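Local coordinates for 11R-lipoxygenase (Gersemia fruticosa, PDB 3VF1), which is probably an iron-dependent dioxygenase that inserts molecular oxygen into polyunsaturated fatty acids, with calcium regulating its activity, at residues 262-272 against 481-492. Numbering follows the deposited sequence.
Sequences LNGSNPEVIRR and QRGVDGLRKFYY. With FRU (beta-D-fructofuranose), chain C; GLC (alpha-D-glucopyranose), chain B.
Arg482 reaches from the end of helix 475-481 to the loop 267-270. Its CB lies 4.0 Å from Arg271 CB, and CG sits over one face of the Arg271 guanidinium. CD passes 3.6 Å from Ile270 O; a bend at chi3 (-75°) brings the guanidinium to the carbonyls of this loop, while NE has a long, weak ion pair with Asp478. At the tip, NH2 donates a hydrogen bond to Pro267 O (2.9 Å), lying in the carbonyl plane, and NH1 adds weak bonds to Pro267 O and Ile270 O. A planar group with several N-H donors suits a place where two carbonyls lie close together. A leucine here would probably leave both carbonyls without these donors and the loop freer to shift. Gly483, at positive phi, closes helix 475-481 in a Schellman motif; a CB there would run into Arg272 CB, so glycine lets the strand come close, and Arg272 N bonds to Arg482 O (2.9 Å). The contact thus joins edge strand 271-272 of a five-stranded antiparallel sheet to the start of helix 491-514 in the lipoxygenase domain. There Asn263 suits its place by having both donor and acceptor: ND2 gives a straight bond to Lys489 O (3.1 Å), and OD1 takes weak ones from Tyr491 N and Tyr492 N. Branched Leu262 and the Pro267 ring offer apolar carbons to aromatic faces: CH-pi contacts put Leu262 CD2 over the Phe490 centre (3.8 Å) and Pro267 CG over that of Tyr492 (3.6 Å).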
# COMPACT_ATOMS: atom_id res chain seq x y z
N LEU A 262 1.22 -17.41 7.75
CA LEU A 262 0.87 -16.50 8.83
C LEU A 262 1.79 -15.28 8.86
O LEU A 262 1.34 -14.16 9.03
CB LEU A 262 0.97 -17.22 10.18
CG LEU A 262 0.06 -18.42 10.41
CD1 LEU A 262 0.34 -19.02 11.78
CD2 LEU A 262 -1.40 -18.03 10.28
N ASN A 263 3.09 -15.53 8.68
CA ASN A 263 4.09 -14.49 8.88
C ASN A 263 4.95 -14.27 7.65
O ASN A 263 6.08 -13.78 7.74
CB ASN A 263 4.97 -14.85 10.08
CG ASN A 263 4.17 -15.11 11.33
OD1 ASN A 263 3.22 -14.39 11.64
ND2 ASN A 263 4.53 -16.16 12.07
N GLY A 264 4.42 -14.64 6.49
CA GLY A 264 5.10 -14.38 5.23
C GLY A 264 4.66 -13.04 4.67
O GLY A 264 4.73 -12.02 5.36
N SER A 265 4.19 -13.04 3.43
CA SER A 265 3.73 -11.81 2.79
C SER A 265 2.23 -11.84 2.49
O SER A 265 1.68 -10.88 1.96
CB SER A 265 4.50 -11.57 1.49
OG SER A 265 5.88 -11.37 1.76
N ASN A 266 1.57 -12.95 2.83
CA ASN A 266 0.16 -13.12 2.52
C ASN A 266 -0.59 -13.90 3.59
O ASN A 266 -0.79 -15.11 3.46
CB ASN A 266 0.00 -13.82 1.17
CG ASN A 266 -1.44 -13.97 0.76
OD1 ASN A 266 -2.33 -13.29 1.28
ND2 ASN A 266 -1.70 -14.86 -0.19
N PRO A 267 -1.01 -13.21 4.67
CA PRO A 267 -1.74 -13.82 5.78
C PRO A 267 -3.25 -13.67 5.66
O PRO A 267 -3.94 -13.59 6.67
CB PRO A 267 -1.23 -13.01 6.98
CG PRO A 267 -1.03 -11.63 6.41
CD PRO A 267 -0.65 -11.81 4.95
N GLU A 268 -3.76 -13.63 4.43
CA GLU A 268 -5.17 -13.33 4.20
C GLU A 268 -6.04 -14.55 3.86
O GLU A 268 -7.25 -14.43 3.73
CB GLU A 268 -5.31 -12.32 3.05
CG GLU A 268 -4.91 -10.91 3.42
CD GLU A 268 -5.35 -9.90 2.36
OE1 GLU A 268 -5.50 -10.30 1.19
OE2 GLU A 268 -5.55 -8.72 2.71
N VAL A 269 -5.42 -15.72 3.73
CA VAL A 269 -6.13 -16.88 3.19
C VAL A 269 -6.51 -17.93 4.23
O VAL A 269 -7.65 -18.38 4.28
CB VAL A 269 -5.31 -17.55 2.07
CG1 VAL A 269 -6.10 -18.71 1.47
CG2 VAL A 269 -4.95 -16.54 1.00
N ILE A 270 -5.55 -18.32 5.07
CA ILE A 270 -5.79 -19.41 6.01
C ILE A 270 -6.92 -19.07 6.98
O ILE A 270 -7.08 -17.92 7.39
CB ILE A 270 -4.52 -19.74 6.82
CG1 ILE A 270 -4.73 -21.03 7.61
CG2 ILE A 270 -4.15 -18.60 7.75
CD1 ILE A 270 -3.45 -21.64 8.14
N ARG A 271 -7.72 -20.08 7.32
CA ARG A 271 -8.82 -19.89 8.26
C ARG A 271 -9.21 -21.19 8.93
O ARG A 271 -8.96 -22.28 8.40
CB ARG A 271 -10.04 -19.31 7.53
CG ARG A 271 -10.69 -20.26 6.54
CD ARG A 271 -11.85 -19.60 5.84
NE ARG A 271 -12.82 -19.07 6.80
CZ ARG A 271 -13.61 -18.02 6.58
NH1 ARG A 271 -13.57 -17.37 5.43
NH2 ARG A 271 -14.45 -17.63 7.53
N ARG A 272 -9.82 -21.09 10.11
CA ARG A 272 -10.26 -22.26 10.84
C ARG A 272 -11.26 -23.07 10.01
O ARG A 272 -12.08 -22.50 9.30
CB ARG A 272 -10.90 -21.86 12.18
CG ARG A 272 -11.55 -23.02 12.92
CD ARG A 272 -12.10 -22.60 14.27
NE ARG A 272 -12.83 -23.69 14.91
CZ ARG A 272 -13.30 -23.66 16.15
NH1 ARG A 272 -13.12 -22.59 16.91
NH2 ARG A 272 -13.95 -24.71 16.64
N GLN A 481 -13.71 -13.68 12.31
CA GLN A 481 -14.61 -14.58 11.59
C GLN A 481 -13.82 -15.70 10.92
O GLN A 481 -14.37 -16.74 10.58
CB GLN A 481 -15.46 -13.81 10.57
CG GLN A 481 -14.71 -13.33 9.34
CD GLN A 481 -14.95 -14.22 8.12
OE1 GLN A 481 -15.77 -15.14 8.16
NE2 GLN A 481 -14.24 -13.93 7.03
N ARG A 482 -12.52 -15.47 10.72
CA ARG A 482 -11.64 -16.50 10.19
C ARG A 482 -11.15 -17.44 11.29
O ARG A 482 -10.58 -18.49 11.01
CB ARG A 482 -10.45 -15.88 9.47
CG ARG A 482 -10.77 -15.30 8.10
CD ARG A 482 -9.53 -15.24 7.23
NE ARG A 482 -8.63 -14.17 7.62
CZ ARG A 482 -7.30 -14.21 7.52
NH1 ARG A 482 -6.69 -15.29 7.04
NH2 ARG A 482 -6.57 -13.17 7.90
N GLY A 483 -11.37 -17.05 12.54
CA GLY A 483 -10.99 -17.88 13.67
C GLY A 483 -9.49 -18.02 13.85
O GLY A 483 -9.02 -19.02 14.38
N VAL A 484 -8.74 -17.01 13.41
CA VAL A 484 -7.29 -17.06 13.47
C VAL A 484 -6.69 -16.01 14.41
O VAL A 484 -5.47 -15.93 14.56
CB VAL A 484 -6.66 -16.85 12.07
CG1 VAL A 484 -7.09 -17.96 11.13
CG2 VAL A 484 -7.04 -15.49 11.51
N ASP A 485 -7.55 -15.22 15.04
CA ASP A 485 -7.07 -14.12 15.88
C ASP A 485 -6.53 -14.60 17.23
O ASP A 485 -5.96 -13.81 17.98
CB ASP A 485 -8.18 -13.09 16.10
CG ASP A 485 -9.38 -13.65 16.84
OD1 ASP A 485 -9.52 -14.89 16.90
OD2 ASP A 485 -10.18 -12.85 17.37
N GLY A 486 -6.71 -15.88 17.53
CA GLY A 486 -6.24 -16.44 18.79
C GLY A 486 -4.91 -17.17 18.69
O GLY A 486 -4.36 -17.60 19.71
N LEU A 487 -4.39 -17.31 17.48
CA LEU A 487 -3.14 -18.03 17.26
C LEU A 487 -1.95 -17.32 17.91
O LEU A 487 -1.67 -16.16 17.61
CB LEU A 487 -2.89 -18.21 15.76
CG LEU A 487 -3.92 -19.09 15.03
CD1 LEU A 487 -3.60 -19.17 13.54
CD2 LEU A 487 -3.96 -20.49 15.64
N ARG A 488 -1.25 -18.03 18.79
CA ARG A 488 -0.16 -17.46 19.57
C ARG A 488 1.03 -17.01 18.72
O ARG A 488 1.67 -16.00 19.03
CB ARG A 488 0.32 -18.47 20.62
CG ARG A 488 -0.72 -18.82 21.67
CD ARG A 488 -0.83 -17.74 22.73
NE ARG A 488 -1.74 -18.13 23.81
CZ ARG A 488 -2.01 -17.38 24.87
NH1 ARG A 488 -1.44 -16.19 25.01
NH2 ARG A 488 -2.85 -17.82 25.79
N LYS A 489 1.35 -17.76 17.67
CA LYS A 489 2.53 -17.48 16.86
C LYS A 489 2.15 -16.88 15.51
O LYS A 489 2.85 -17.08 14.51
CB LYS A 489 3.37 -18.74 16.70
CG LYS A 489 3.77 -19.37 18.03
CD LYS A 489 4.63 -20.60 17.87
CE LYS A 489 6.10 -20.24 17.70
NZ LYS A 489 6.98 -21.44 17.77
N PHE A 490 1.05 -16.14 15.49
CA PHE A 490 0.61 -15.40 14.32
C PHE A 490 1.04 -13.95 14.52
O PHE A 490 0.24 -13.10 14.93
CB PHE A 490 -0.91 -15.51 14.19
CG PHE A 490 -1.47 -15.01 12.88
CD1 PHE A 490 -0.65 -14.49 11.90
CD2 PHE A 490 -2.83 -15.08 12.64
CE1 PHE A 490 -1.18 -14.04 10.70
CE2 PHE A 490 -3.37 -14.63 11.45
CZ PHE A 490 -2.54 -14.11 10.48
N TYR A 491 2.30 -13.67 14.24
CA TYR A 491 2.91 -12.40 14.61
C TYR A 491 2.34 -11.21 13.84
O TYR A 491 2.23 -10.12 14.39
CB TYR A 491 4.43 -12.48 14.43
CG TYR A 491 5.06 -13.60 15.22
CD1 TYR A 491 4.68 -13.83 16.54
CD2 TYR A 491 6.02 -14.43 14.66
CE1 TYR A 491 5.24 -14.85 17.27
CE2 TYR A 491 6.58 -15.46 15.39
CZ TYR A 491 6.19 -15.67 16.70
OH TYR A 491 6.75 -16.69 17.43
N TYR A 492 1.99 -11.42 12.58
CA TYR A 492 1.34 -10.38 11.80
C TYR A 492 0.06 -9.92 12.50
O TYR A 492 -0.22 -8.73 12.58
CB TYR A 492 0.99 -10.86 10.40
CG TYR A 492 -0.13 -10.05 9.77
CD1 TYR A 492 -1.46 -10.41 9.95
CD2 TYR A 492 0.15 -8.92 9.01
CE1 TYR A 492 -2.48 -9.67 9.39
CE2 TYR A 492 -0.87 -8.18 8.45
CZ TYR A 492 -2.19 -8.56 8.64
OH TYR A 492 -3.21 -7.82 8.08
C1 FRU C . -4.50 -9.85 19.86
C2 FRU C . -4.63 -10.88 20.98
C3 FRU C . -3.83 -10.46 22.20
C4 FRU C . -3.22 -11.75 22.70
C5 FRU C . -3.14 -12.62 21.46
C6 FRU C . -3.39 -14.08 21.81
O1 FRU C . -3.15 -9.70 19.50
O2 FRU C . -5.98 -11.01 21.36
O3 FRU C . -4.66 -9.87 23.18
O4 FRU C . -1.96 -11.56 23.30
O5 FRU C . -4.10 -12.12 20.55
O6 FRU C . -2.56 -14.93 21.06
C1 GLC B . -6.69 -11.91 20.55
C2 GLC B . -8.13 -11.42 20.42
C3 GLC B . -8.83 -11.46 21.78
C4 GLC B . -8.70 -12.84 22.38
C5 GLC B . -7.24 -13.28 22.42
C6 GLC B . -7.13 -14.71 22.94
O2 GLC B . -8.15 -10.11 19.92
O3 GLC B . -10.20 -11.13 21.62
O4 GLC B . -9.22 -12.84 23.69
O5 GLC B . -6.67 -13.21 21.12
O6 GLC B . -5.86 -14.94 23.49